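Local coordinates for putative protein-disulfide isomerase (Pseudomonas syringae pv. tomato, PDB 3GN3) that is of unknown function but belongs to the DsbA family of thioredoxin-fold proteins and may take part in thiol-disulfide exchange, at residues D7-G12 with E81-V86; E19-P24 with T144-Q149; I52-Q57 with V65-I70; A74-G79 with A128-N133. One frame throughout, in Å; residues are numbered along the deposited sequence.

Contact 1: D7-G12 with E81-V86; sequences DALSWG and ESAKAV
Trp11 reaches across to the helix and donates its indole N-H to the carboxylate of Glu81. Atom NE1 of Trp11 lies 3.0 Å from OE2 of Glu81, and the N-H...O angle is 158°. OE2 sits at the edge of the indole, close to the ring plane. The carboxylate is turned steeply, its plane 74° from that of the ring. The N-H meets OE2 on its syn side, well out of the carboxylate plane. CB of Glu81 points away from segment 7-12. A bend at chi2 (-52°) brings the acid back to the ring. One turn further along the helix, Lys84 lays its CB 4.2 Å from CZ2 of Trp11, while its extended chain leads away. In a thioredoxin-like fold with a helical insertion, as in the DsbA family, this contact joins helix 79-92 to strand 10-12, an outermost strand of the sheet within this chain. Lys80 adds a cation-pi contact to the indole. Leu9, at the centre of an inverse gamma turn just before the strand, makes the apolar part. Its CB does not face the helix, but CD1 comes to 4.2 Å from CB of Ala83. Ala83 also packs on Ile70 of helix 63-73.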
loop_
_atom_site.group_PDB
_atom_site.type_symbol
_atom_site.label_atom_id
_atom_site.label_comp_id
_atom_site.label_asym_id
_atom_site.label_seq_id
_atom_site.Cartn_x
_atom_site.Cartn_y
_atom_site.Cartn_z
ATOM N N ASP A 7 -18.286 -0.650 10.051
ATOM C CA ASP A 7 -18.472 -1.162 11.409
ATOM C C ASP A 7 -19.635 -2.144 11.664
ATOM O O ASP A 7 -20.114 -2.235 12.783
ATOM C CB ASP A 7 -18.456 -0.012 12.445
ATOM C CG ASP A 7 -19.612 1.009 12.258
ATOM O OD1 ASP A 7 -19.606 2.017 13.009
ATOM O OD2 ASP A 7 -20.510 0.826 11.392
ATOM N N ALA A 8 -20.062 -2.903 10.661
ATOM C CA ALA A 8 -21.052 -3.944 10.928
ATOM C C ALA A 8 -20.429 -5.002 11.849
ATOM O O ALA A 8 -20.939 -5.263 12.954
ATOM C CB ALA A 8 -21.600 -4.579 9.635
ATOM N N LEU A 9 -19.309 -5.569 11.406
ATOM C CA LEU A 9 -18.704 -6.702 12.085
ATOM C C LEU A 9 -17.836 -6.209 13.234
ATOM O O LEU A 9 -16.616 -6.328 13.198
ATOM C CB LEU A 9 -17.906 -7.525 11.081
ATOM C CG LEU A 9 -18.693 -8.534 10.238
ATOM C CD1 LEU A 9 -20.119 -8.101 9.969
ATOM C CD2 LEU A 9 -17.967 -8.873 8.953
ATOM N N SER A 10 -18.490 -5.653 14.250
ATOM C CA SER A 10 -17.817 -4.928 15.308
ATOM C C SER A 10 -18.366 -5.293 16.701
ATOM O O SER A 10 -19.569 -5.424 16.871
ATOM C CB SER A 10 -17.965 -3.441 15.053
ATOM O OG SER A 10 -17.078 -2.702 15.865
ATOM N N TRP A 11 -17.485 -5.483 17.681
ATOM C CA TRP A 11 -17.887 -5.856 19.031
ATOM C C TRP A 11 -17.000 -5.139 20.034
ATOM O O TRP A 11 -15.829 -4.851 19.764
ATOM C CB TRP A 11 -17.777 -7.365 19.270
ATOM C CG TRP A 11 -18.721 -8.230 18.493
ATOM C CD1 TRP A 11 -19.919 -8.735 18.924
ATOM C CD2 TRP A 11 -18.536 -8.727 17.161
ATOM N NE1 TRP A 11 -20.498 -9.509 17.942
ATOM C CE2 TRP A 11 -19.674 -9.521 16.848
ATOM C CE3 TRP A 11 -17.524 -8.574 16.193
ATOM C CZ2 TRP A 11 -19.833 -10.160 15.602
ATOM C CZ3 TRP A 11 -17.681 -9.218 14.946
ATOM C CH2 TRP A 11 -18.833 -10.000 14.673
ATOM N N GLY A 12 -17.563 -4.869 21.208
ATOM C CA GLY A 12 -16.850 -4.155 22.247
ATOM C C GLY A 12 -17.018 -2.691 21.954
ATOM O O GLY A 12 -17.514 -2.333 20.892
ATOM N N GLU A 81 -24.456 -10.909 14.474
ATOM C CA GLU A 81 -24.581 -12.210 15.126
ATOM C C GLU A 81 -24.886 -13.316 14.123
ATOM O O GLU A 81 -24.398 -14.441 14.273
ATOM C CB GLU A 81 -25.620 -12.182 16.243
ATOM C CG GLU A 81 -25.325 -11.165 17.339
ATOM C CD GLU A 81 -23.901 -11.265 17.927
ATOM O OE1 GLU A 81 -23.320 -12.382 17.978
ATOM O OE2 GLU A 81 -23.362 -10.218 18.354
ATOM N N SER A 82 -25.674 -12.978 13.094
ATOM C CA SER A 82 -26.005 -13.907 11.998
ATOM C C SER A 82 -24.820 -14.102 11.065
ATOM O O SER A 82 -24.552 -15.222 10.637
ATOM C CB SER A 82 -27.223 -13.421 11.209
ATOM O OG SER A 82 -28.341 -13.316 12.067
ATOM N N ALA A 83 -24.111 -13.012 10.769
ATOM C CA ALA A 83 -22.835 -13.105 10.055
ATOM C C ALA A 83 -21.859 -13.991 10.847
ATOM O O ALA A 83 -21.202 -14.880 10.274
ATOM C CB ALA A 83 -22.251 -11.724 9.810
ATOM N N LYS A 84 -21.798 -13.774 12.164
ATOM C CA LYS A 84 -20.943 -14.583 13.022
ATOM C C LYS A 84 -21.371 -16.062 12.985
ATOM O O LYS A 84 -20.524 -16.958 12.855
ATOM C CB LYS A 84 -20.923 -14.018 14.437
ATOM C CG LYS A 84 -19.968 -14.730 15.375
ATOM C CD LYS A 84 -20.372 -14.499 16.840
ATOM C CE LYS A 84 -19.596 -15.431 17.789
ATOM N NZ LYS A 84 -20.365 -15.649 19.044
ATOM N N ALA A 85 -22.677 -16.310 13.051
ATOM C CA ALA A 85 -23.219 -17.655 12.847
ATOM C C ALA A 85 -22.704 -18.295 11.543
ATOM O O ALA A 85 -22.217 -19.449 11.549
ATOM C CB ALA A 85 -24.730 -17.624 12.879
ATOM N N VAL A 86 -22.777 -17.547 10.432
ATOM C CA VAL A 86 -22.275 -18.049 9.135
ATOM C C VAL A 86 -20.762 -18.337 9.154
ATOM O O VAL A 86 -20.335 -19.412 8.688
ATOM C CB VAL A 86 -22.660 -17.140 7.904
ATOM C CG1 VAL A 86 -21.901 -17.598 6.632
ATOM C CG2 VAL A 86 -24.184 -17.144 7.666
#

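Contact 2: E19-P24 with T144-Q149; sequences EVFLEP and TKYARQ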
loop_
_atom_site.group_PDB
_atom_site.type_symbol
_atom_site.label_atom_id
_atom_site.label_comp_id
_atom_site.label_asym_id
_atom_site.label_seq_id
_atom_site.Cartn_x
_atom_site.Cartn_y
_atom_site.Cartn_z
ATOM N N GLU A 19 -8.257 -4.726 14.721
ATOM C CA GLU A 19 -8.849 -5.195 13.467
ATOM C C GLU A 19 -8.174 -6.461 13.001
ATOM O O GLU A 19 -6.940 -6.551 13.012
ATOM C CB GLU A 19 -8.769 -4.124 12.399
ATOM C CG GLU A 19 -9.435 -2.849 12.820
ATOM C CD GLU A 19 -9.322 -1.783 11.776
ATOM O OE1 GLU A 19 -10.040 -1.862 10.754
ATOM O OE2 GLU A 19 -8.505 -0.868 11.978
ATOM N N VAL A 20 -8.977 -7.442 12.603
ATOM C CA VAL A 20 -8.447 -8.723 12.166
ATOM C C VAL A 20 -9.020 -9.081 10.803
ATOM O O VAL A 20 -10.254 -9.113 10.628
ATOM C CB VAL A 20 -8.806 -9.868 13.148
ATOM C CG1 VAL A 20 -7.982 -11.095 12.830
ATOM C CG2 VAL A 20 -8.579 -9.445 14.587
ATOM N N PHE A 21 -8.123 -9.365 9.858
ATOM C CA PHE A 21 -8.485 -9.696 8.490
ATOM C C PHE A 21 -8.543 -11.190 8.379
ATOM O O PHE A 21 -7.556 -11.877 8.630
ATOM C CB PHE A 21 -7.474 -9.101 7.488
ATOM C CG PHE A 21 -7.573 -7.610 7.349
ATOM C CD1 PHE A 21 -8.343 -7.046 6.325
ATOM C CD2 PHE A 21 -6.943 -6.760 8.271
ATOM C CE1 PHE A 21 -8.468 -5.644 6.196
ATOM C CE2 PHE A 21 -7.055 -5.354 8.161
ATOM C CZ PHE A 21 -7.819 -4.798 7.114
ATOM N N LEU A 22 -9.705 -11.702 8.003
ATOM C CA LEU A 22 -9.920 -13.137 8.008
ATOM C C LEU A 22 -10.423 -13.636 6.658
ATOM O O LEU A 22 -11.302 -13.023 6.046
ATOM C CB LEU A 22 -10.892 -13.538 9.129
ATOM C CG LEU A 22 -10.555 -13.219 10.597
ATOM C CD1 LEU A 22 -11.824 -13.342 11.480
ATOM C CD2 LEU A 22 -9.409 -14.103 11.146
ATOM N N GLU A 23 -9.830 -14.726 6.190
ATOM C CA GLU A 23 -10.389 -15.495 5.088
ATOM C C GLU A 23 -11.200 -16.628 5.733
ATOM O O GLU A 23 -10.630 -17.468 6.442
ATOM C CB GLU A 23 -9.270 -16.022 4.154
ATOM C CG GLU A 23 -9.591 -17.284 3.332
ATOM C CD GLU A 23 -10.793 -17.134 2.391
ATOM O OE1 GLU A 23 -10.800 -16.198 1.546
ATOM O OE2 GLU A 23 -11.727 -17.973 2.501
ATOM N N PRO A 24 -12.523 -16.655 5.500
ATOM C CA PRO A 24 -13.432 -17.589 6.214
ATOM C C PRO A 24 -13.096 -19.077 6.097
ATOM O O PRO A 24 -13.488 -19.858 6.977
ATOM C CB PRO A 24 -14.806 -17.321 5.580
ATOM C CG PRO A 24 -14.648 -16.004 4.836
ATOM C CD PRO A 24 -13.216 -15.906 4.438
ATOM N N THR A 144 -12.778 -5.523 0.468
ATOM C CA THR A 144 -11.679 -5.720 -0.445
ATOM C C THR A 144 -10.865 -4.444 -0.640
ATOM O O THR A 144 -9.636 -4.443 -0.466
ATOM C CB THR A 144 -12.203 -6.266 -1.733
ATOM O OG1 THR A 144 -12.921 -7.464 -1.419
ATOM C CG2 THR A 144 -11.072 -6.591 -2.685
ATOM N N LYS A 145 -11.566 -3.352 -0.926
ATOM C CA LYS A 145 -10.940 -2.054 -1.083
ATOM C C LYS A 145 -10.131 -1.631 0.179
ATOM O O LYS A 145 -9.010 -1.092 0.078
ATOM C CB LYS A 145 -12.023 -1.035 -1.451
ATOM C CG LYS A 145 -11.508 0.203 -2.115
ATOM C CD LYS A 145 -12.650 1.092 -2.522
ATOM C CE LYS A 145 -12.169 2.517 -2.775
ATOM N NZ LYS A 145 -13.179 3.289 -3.562
ATOM N N TYR A 146 -10.686 -1.887 1.361
ATOM C CA TYR A 146 -10.056 -1.471 2.606
ATOM C C TYR A 146 -8.800 -2.312 2.855
ATOM O O TYR A 146 -7.732 -1.777 3.221
ATOM C CB TYR A 146 -11.061 -1.589 3.756
ATOM C CG TYR A 146 -10.578 -1.101 5.096
ATOM C CD1 TYR A 146 -10.441 0.264 5.367
ATOM C CD2 TYR A 146 -10.271 -2.009 6.100
ATOM C CE1 TYR A 146 -10.002 0.708 6.622
ATOM C CE2 TYR A 146 -9.827 -1.591 7.345
ATOM C CZ TYR A 146 -9.696 -0.237 7.606
ATOM O OH TYR A 146 -9.270 0.152 8.864
ATOM N N ALA A 147 -8.944 -3.621 2.620
ATOM C CA ALA A 147 -7.840 -4.584 2.700
ATOM C C ALA A 147 -6.682 -4.181 1.778
ATOM O O ALA A 147 -5.538 -3.985 2.228
ATOM C CB ALA A 147 -8.337 -5.987 2.383
ATOM N N ARG A 148 -6.987 -4.052 0.491
ATOM C CA ARG A 148 -6.025 -3.571 -0.502
ATOM C C ARG A 148 -5.337 -2.248 -0.142
ATOM O O ARG A 148 -4.121 -2.130 -0.297
ATOM C CB ARG A 148 -6.678 -3.505 -1.882
ATOM C CG ARG A 148 -7.012 -4.874 -2.391
ATOM C CD ARG A 148 -7.940 -4.797 -3.570
ATOM N NE ARG A 148 -8.114 -6.108 -4.183
ATOM C CZ ARG A 148 -8.928 -6.376 -5.202
ATOM N NH1 ARG A 148 -9.695 -5.431 -5.738
ATOM N NH2 ARG A 148 -8.976 -7.611 -5.686
ATOM N N GLN A 149 -6.090 -1.260 0.348
ATOM C CA GLN A 149 -5.482 0.043 0.704
ATOM C C GLN A 149 -4.457 -0.115 1.827
ATOM O O GLN A 149 -3.441 0.602 1.880
ATOM C CB GLN A 149 -6.546 1.042 1.117
ATOM C CG GLN A 149 -6.028 2.463 1.258
ATOM C CD GLN A 149 -7.099 3.412 1.823
ATOM O OE1 GLN A 149 -8.060 3.768 1.125
ATOM N NE2 GLN A 149 -6.938 3.819 3.084
#
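Tyr146 extends from helix 137-150 to the sheet and meets both Phe21 and Glu19 of strand 16-22. Its CB points toward the strand, and CG lies opposite the backbone N (chi1 -176°), which sends the ring out from the helix. Along one side of that ring, CD2 is 3.8 Å from CZ of Phe21. CE2 of Tyr146 is equally near that CZ, and it also comes to 3.4 Å from OE1 of Glu19. The two aromatic side chains cross at about a right angle, and their nearest atoms meet obliquely to both rings. At the tip, OH of Tyr146 donates a hydrogen bond of 2.9 Å to OE1 of Glu19, which receives it on its syn lone pair. The carboxylate is twisted 33° from the phenol ring. The next residue of the helix, Ala147, continues the apolar patch. Its CA is 3.7 Å from CE1 of Phe21, and its CB is 3.8 Å from the same atom. The helix packs across one face of the thioredoxin-like sheet, and its segment 144-149 runs at 108° to strand segment 19-22. Met159 of strand 157-160 lies beside Glu19, Phe21 and Tyr146. OE1 of Glu19 also forms a salt bridge with NH2 of Arg53 on the neighbouring strand. OE1 of this buried acid is thus held by two polar partners, a phenol from the helix and a guanidinium from the sheet.

Contact 3: I52-Q57 with V65-I70; sequences IRLQSQ and VIVRCI
The chain leaves strand 48-54 alongside helix 63-73, and the two segments come nearest at Ser56 and Val67, with CA atoms 6.9 Å apart. The side chains mesh without any hydrogen bond between the segments. Val67 stands between two partners and gives one methyl to each. Its CG1, opposite the backbone N (chi1 169°), lies 3.9 Å from CD1 of Leu54. Its CG2 is 4.0 Å from CB of Ser56. Leu54 and Val67 pass each other in opposite directions, and CB of Leu54 lies 4.1 Å from CG1 of Val67. One turn later, Ile70 turns its CG2 branch to the same leucine, 3.9 Å from CD1. A single methyl of Leu54 thus touches two residues on one side of the helix. The hydroxyl of Ser56 finds its partner in OG of Ser63, at the start of the helix. Behind the packed side chains, helix 79-92 supplies Val86 and Met87 against Ile70. In this DsbA-like architecture the contact joins the central sheet to the inserted helices. Next to it, OE1 of Gln57 bonds to NH1 of Arg148 of the second subunit. The touching groups are almost all aliphatic and all four residues are buried. The join therefore rests on shape and on exclusion of water, while the serine hydroxyl is satisfied at its margin.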
loop_
_atom_site.group_PDB
_atom_site.type_symbol
_atom_site.label_atom_id
_atom_site.label_comp_id
_atom_site.label_asym_id
_atom_site.label_seq_id
_atom_site.Cartn_x
_atom_site.Cartn_y
_atom_site.Cartn_z
ATOM N N ILE A 52 -13.924 -7.517 12.608
ATOM C CA ILE A 52 -13.567 -8.428 11.538
ATOM C C ILE A 52 -13.642 -7.729 10.158
ATOM O O ILE A 52 -14.617 -7.032 9.849
ATOM C CB ILE A 52 -14.471 -9.671 11.562
ATOM C CG1 ILE A 52 -14.327 -10.378 12.911
ATOM C CG2 ILE A 52 -14.140 -10.619 10.384
ATOM C CD1 ILE A 52 -15.343 -11.489 13.163
ATOM N N ARG A 53 -12.595 -7.899 9.347
ATOM C CA ARG A 53 -12.657 -7.523 7.933
ATOM C C ARG A 53 -12.439 -8.793 7.151
ATOM O O ARG A 53 -11.675 -9.665 7.570
ATOM C CB ARG A 53 -11.600 -6.503 7.525
ATOM C CG ARG A 53 -11.201 -5.459 8.544
ATOM C CD ARG A 53 -12.390 -4.750 9.107
ATOM N NE ARG A 53 -12.105 -3.403 9.582
ATOM C CZ ARG A 53 -13.064 -2.545 9.916
ATOM N NH1 ARG A 53 -14.323 -2.931 9.831
ATOM N NH2 ARG A 53 -12.769 -1.312 10.322
ATOM N N LEU A 54 -13.105 -8.900 6.006
ATOM C CA LEU A 54 -13.061 -10.127 5.237
ATOM C C LEU A 54 -11.985 -10.051 4.154
ATOM O O LEU A 54 -12.012 -9.181 3.275
ATOM C CB LEU A 54 -14.458 -10.434 4.678
ATOM C CG LEU A 54 -15.508 -10.568 5.795
ATOM C CD1 LEU A 54 -16.896 -10.608 5.217
ATOM C CD2 LEU A 54 -15.252 -11.779 6.704
ATOM N N GLN A 55 -11.006 -10.938 4.259
ATOM C CA GLN A 55 -9.885 -10.989 3.332
ATOM C C GLN A 55 -10.123 -12.160 2.413
ATOM O O GLN A 55 -9.734 -13.296 2.732
ATOM C CB GLN A 55 -8.573 -11.189 4.111
ATOM C CG GLN A 55 -7.318 -11.505 3.260
ATOM C CD GLN A 55 -6.746 -10.275 2.581
ATOM O OE1 GLN A 55 -7.388 -9.222 2.538
ATOM N NE2 GLN A 55 -5.532 -10.394 2.061
ATOM N N SER A 56 -10.789 -11.909 1.290
ATOM C CA SER A 56 -11.083 -12.968 0.328
ATOM C C SER A 56 -9.814 -13.397 -0.444
ATOM O O SER A 56 -9.212 -12.585 -1.123
ATOM C CB SER A 56 -12.168 -12.469 -0.617
ATOM O OG SER A 56 -12.595 -13.486 -1.489
ATOM N N GLN A 57 -9.394 -14.653 -0.328
ATOM C CA GLN A 57 -8.172 -15.113 -1.008
ATOM C C GLN A 57 -8.509 -15.862 -2.305
ATOM O O GLN A 57 -9.225 -16.873 -2.258
ATOM C CB GLN A 57 -7.333 -16.023 -0.090
ATOM C CG GLN A 57 -7.041 -15.469 1.316
ATOM C CD GLN A 57 -5.941 -14.422 1.345
ATOM O OE1 GLN A 57 -5.865 -13.552 0.476
ATOM N NE2 GLN A 57 -5.085 -14.496 2.352
ATOM N N VAL A 65 -18.170 -16.537 -3.020
ATOM C CA VAL A 65 -19.510 -16.995 -2.679
ATOM C C VAL A 65 -19.670 -16.876 -1.165
ATOM O O VAL A 65 -20.605 -16.233 -0.670
ATOM C CB VAL A 65 -19.736 -18.466 -3.085
ATOM C CG1 VAL A 65 -21.104 -18.945 -2.621
ATOM C CG2 VAL A 65 -19.569 -18.652 -4.566
ATOM N N ILE A 66 -18.726 -17.475 -0.437
ATOM C CA ILE A 66 -18.770 -17.522 1.023
ATOM C C ILE A 66 -18.725 -16.139 1.666
ATOM O O ILE A 66 -19.507 -15.853 2.570
ATOM C CB ILE A 66 -17.688 -18.470 1.592
ATOM C CG1 ILE A 66 -17.979 -19.905 1.132
ATOM C CG2 ILE A 66 -17.628 -18.366 3.132
ATOM C CD1 ILE A 66 -16.798 -20.862 1.239
ATOM N N VAL A 67 -17.849 -15.269 1.188
ATOM C CA VAL A 67 -17.788 -13.897 1.717
ATOM C C VAL A 67 -19.122 -13.171 1.501
ATOM O O VAL A 67 -19.613 -12.482 2.413
ATOM C CB VAL A 67 -16.581 -13.064 1.134
ATOM C CG1 VAL A 67 -16.702 -11.579 1.477
ATOM C CG2 VAL A 67 -15.251 -13.610 1.630
ATOM N N ARG A 68 -19.701 -13.324 0.303
ATOM C CA ARG A 68 -21.012 -12.737 0.010
ATOM C C ARG A 68 -22.093 -13.253 0.998
ATOM O O ARG A 68 -22.877 -12.457 1.531
ATOM C CB ARG A 68 -21.412 -12.968 -1.462
ATOM C CG ARG A 68 -22.542 -12.053 -1.958
ATOM C CD ARG A 68 -22.886 -12.283 -3.440
ATOM N NE ARG A 68 -24.134 -11.624 -3.828
ATOM C CZ ARG A 68 -24.253 -10.342 -4.171
ATOM N NH1 ARG A 68 -23.193 -9.550 -4.203
ATOM N NH2 ARG A 68 -25.447 -9.835 -4.477
ATOM N N CYS A 69 -22.107 -14.562 1.266
ATOM C CA CYS A 69 -22.992 -15.129 2.282
ATOM C C CYS A 69 -22.852 -14.478 3.641
ATOM O O CYS A 69 -23.870 -14.227 4.326
ATOM C CB CYS A 69 -22.719 -16.600 2.465
ATOM S SG CYS A 69 -23.242 -17.550 1.043
ATOM N N ILE A 70 -21.602 -14.226 4.047
ATOM C CA ILE A 70 -21.360 -13.644 5.355
ATOM C C ILE A 70 -21.972 -12.257 5.391
ATOM O O ILE A 70 -22.677 -11.893 6.332
ATOM C CB ILE A 70 -19.854 -13.609 5.720
ATOM C CG1 ILE A 70 -19.339 -15.030 5.913
ATOM C CG2 ILE A 70 -19.613 -12.755 6.972
ATOM C CD1 ILE A 70 -17.867 -15.173 5.605
#

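Contact 4: A74-G79 with A128-N133; sequences ATLEGG and AEAFAN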
loop_
_atom_site.group_PDB
_atom_site.type_symbol
_atom_site.label_atom_id
_atom_site.label_comp_id
_atom_site.label_asym_id
_atom_site.label_seq_id
_atom_site.Cartn_x
_atom_site.Cartn_y
_atom_site.Cartn_z
ATOM N N ALA A 74 -25.274 -10.464 7.460
ATOM C CA ALA A 74 -25.230 -9.222 8.215
ATOM C C ALA A 74 -26.408 -8.325 7.916
ATOM O O ALA A 74 -26.572 -7.327 8.609
ATOM C CB ALA A 74 -23.931 -8.472 7.978
ATOM N N THR A 75 -27.195 -8.650 6.880
ATOM C CA THR A 75 -28.369 -7.834 6.490
ATOM C C THR A 75 -29.680 -8.346 7.083
ATOM O O THR A 75 -30.636 -7.591 7.147
ATOM C CB THR A 75 -28.566 -7.658 4.937
ATOM O OG1 THR A 75 -28.836 -8.934 4.320
ATOM C CG2 THR A 75 -27.356 -6.974 4.273
ATOM N N LEU A 76 -29.722 -9.620 7.485
ATOM C CA LEU A 76 -30.815 -10.193 8.276
ATOM C C LEU A 76 -31.050 -9.447 9.607
ATOM O O LEU A 76 -30.240 -8.596 10.005
ATOM C CB LEU A 76 -30.496 -11.648 8.575
ATOM C CG LEU A 76 -30.167 -12.526 7.374
ATOM C CD1 LEU A 76 -29.923 -13.986 7.788
ATOM C CD2 LEU A 76 -31.275 -12.432 6.321
ATOM N N GLU A 77 -32.146 -9.774 10.302
ATOM C CA GLU A 77 -32.464 -9.109 11.597
ATOM C C GLU A 77 -31.358 -9.261 12.672
ATOM O O GLU A 77 -31.090 -8.326 13.421
ATOM C CB GLU A 77 -33.824 -9.565 12.159
ATOM N N GLY A 78 -30.719 -10.432 12.742
ATOM C CA GLY A 78 -29.638 -10.646 13.705
ATOM C C GLY A 78 -28.284 -9.992 13.419
ATOM O O GLY A 78 -27.344 -10.171 14.201
ATOM N N GLY A 79 -28.180 -9.243 12.311
ATOM C CA GLY A 79 -26.943 -8.558 11.901
ATOM C C GLY A 79 -25.629 -9.334 12.041
ATOM O O GLY A 79 -25.451 -10.462 11.504
ATOM N N ALA A 128 -30.226 -17.328 0.733
ATOM C CA ALA A 128 -30.435 -17.186 -0.713
ATOM C C ALA A 128 -31.055 -15.855 -1.088
ATOM O O ALA A 128 -30.492 -15.112 -1.895
ATOM C CB ALA A 128 -31.259 -18.345 -1.284
ATOM N N GLU A 129 -32.196 -15.527 -0.505
ATOM C CA GLU A 129 -32.839 -14.284 -0.890
ATOM C C GLU A 129 -31.911 -13.104 -0.663
ATOM O O GLU A 129 -31.658 -12.345 -1.595
ATOM C CB GLU A 129 -34.168 -14.069 -0.181
ATOM C CG GLU A 129 -34.890 -12.860 -0.744
ATOM C CD GLU A 129 -36.212 -12.575 -0.057
ATOM O OE1 GLU A 129 -36.916 -13.549 0.334
ATOM O OE2 GLU A 129 -36.551 -11.370 0.074
ATOM N N ALA A 130 -31.391 -12.978 0.561
ATOM C CA ALA A 130 -30.488 -11.891 0.934
ATOM C C ALA A 130 -29.231 -11.848 0.060
ATOM O O ALA A 130 -28.744 -10.771 -0.282
ATOM C CB ALA A 130 -30.122 -11.986 2.406
ATOM N N PHE A 131 -28.732 -13.026 -0.298
ATOM C CA PHE A 131 -27.586 -13.192 -1.191
ATOM C C PHE A 131 -27.819 -12.547 -2.557
ATOM O O PHE A 131 -26.875 -12.036 -3.172
ATOM C CB PHE A 131 -27.319 -14.684 -1.366
ATOM C CG PHE A 131 -26.122 -15.018 -2.228
ATOM C CD1 PHE A 131 -24.902 -15.357 -1.643
ATOM C CD2 PHE A 131 -26.231 -15.055 -3.622
ATOM C CE1 PHE A 131 -23.803 -15.706 -2.432
ATOM C CE2 PHE A 131 -25.145 -15.393 -4.424
ATOM C CZ PHE A 131 -23.930 -15.726 -3.835
ATOM N N ALA A 132 -29.078 -12.581 -3.019
ATOM C CA ALA A 132 -29.470 -12.048 -4.328
ATOM C C ALA A 132 -29.579 -10.515 -4.362
ATOM O O ALA A 132 -29.540 -9.916 -5.437
ATOM C CB ALA A 132 -30.756 -12.694 -4.799
ATOM N N ASN A 133 -29.699 -9.875 -3.201
ATOM C CA ASN A 133 -29.744 -8.408 -3.143
ATOM C C ASN A 133 -28.555 -7.763 -3.895
ATOM O O ASN A 133 -27.390 -7.942 -3.500
ATOM C CB ASN A 133 -29.802 -7.949 -1.690
ATOM C CG ASN A 133 -29.560 -6.455 -1.526
ATOM O OD1 ASN A 133 -29.840 -5.665 -2.430
ATOM N ND2 ASN A 133 -29.022 -6.058 -0.353
#
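Thr75 holds OG1 between its backbone N and carbonyl carbon (chi1 64°), Leu76 swings CG to the side of its own N (chi1 -54°), and both side chains reach the methyl of Ala130. OG1 of Thr75 lies 3.8 Å from CB of Ala130. A methyl offers no hydrogen bond here, and the contact is a van der Waals one. The hydroxyl bonds instead to the carbonyl O of Ala72 at the end of helix 63-73. Leu76 sets out past the helix rather than at it, but its CD2 branch reaches 4.1 Å from the same CB. The methyl of Ala130 points toward the loop and is touched by both residues. The contact joins two connections of the helical part of the fold. One is the loop between helices 63-73 and 79-92, which turns back through a type I beta turn from Leu76 to Gly79, with N of Gly79 bonded 3.2 Å from O of Leu76. The other is the short helix 128-132. Leu125 and Leu127, just before that helix, also pack on Leu76. Phe131 points away from the loop, accepts a hydrogen bond on its carbonyl O from NE of Arg68, and packs on Ala103 of the second subunit.

How the contacts relate
Contacts 1, 2 and 3 all reach the same mixed sheet, through strands 10-12, 16-22 and 48-54. Strand 48-54 lies between the other two. Contact 3 is the most central, its centre about 12 Å from that of contact 1 and 9 Å from that of contact 2. It is nested along the chain inside the loops closed by both. Contact 4 follows contact 3 in series, inside the loop closed by contact 2, and its segments alternate with those of contact 1. It lies at the surface, about 21 Å from contact 2 between centres, and touches contacts 1 and 3. Contacts 2, 3 and 4 also touch the second subunit, so sheet and helical part both lie near the subunit interface.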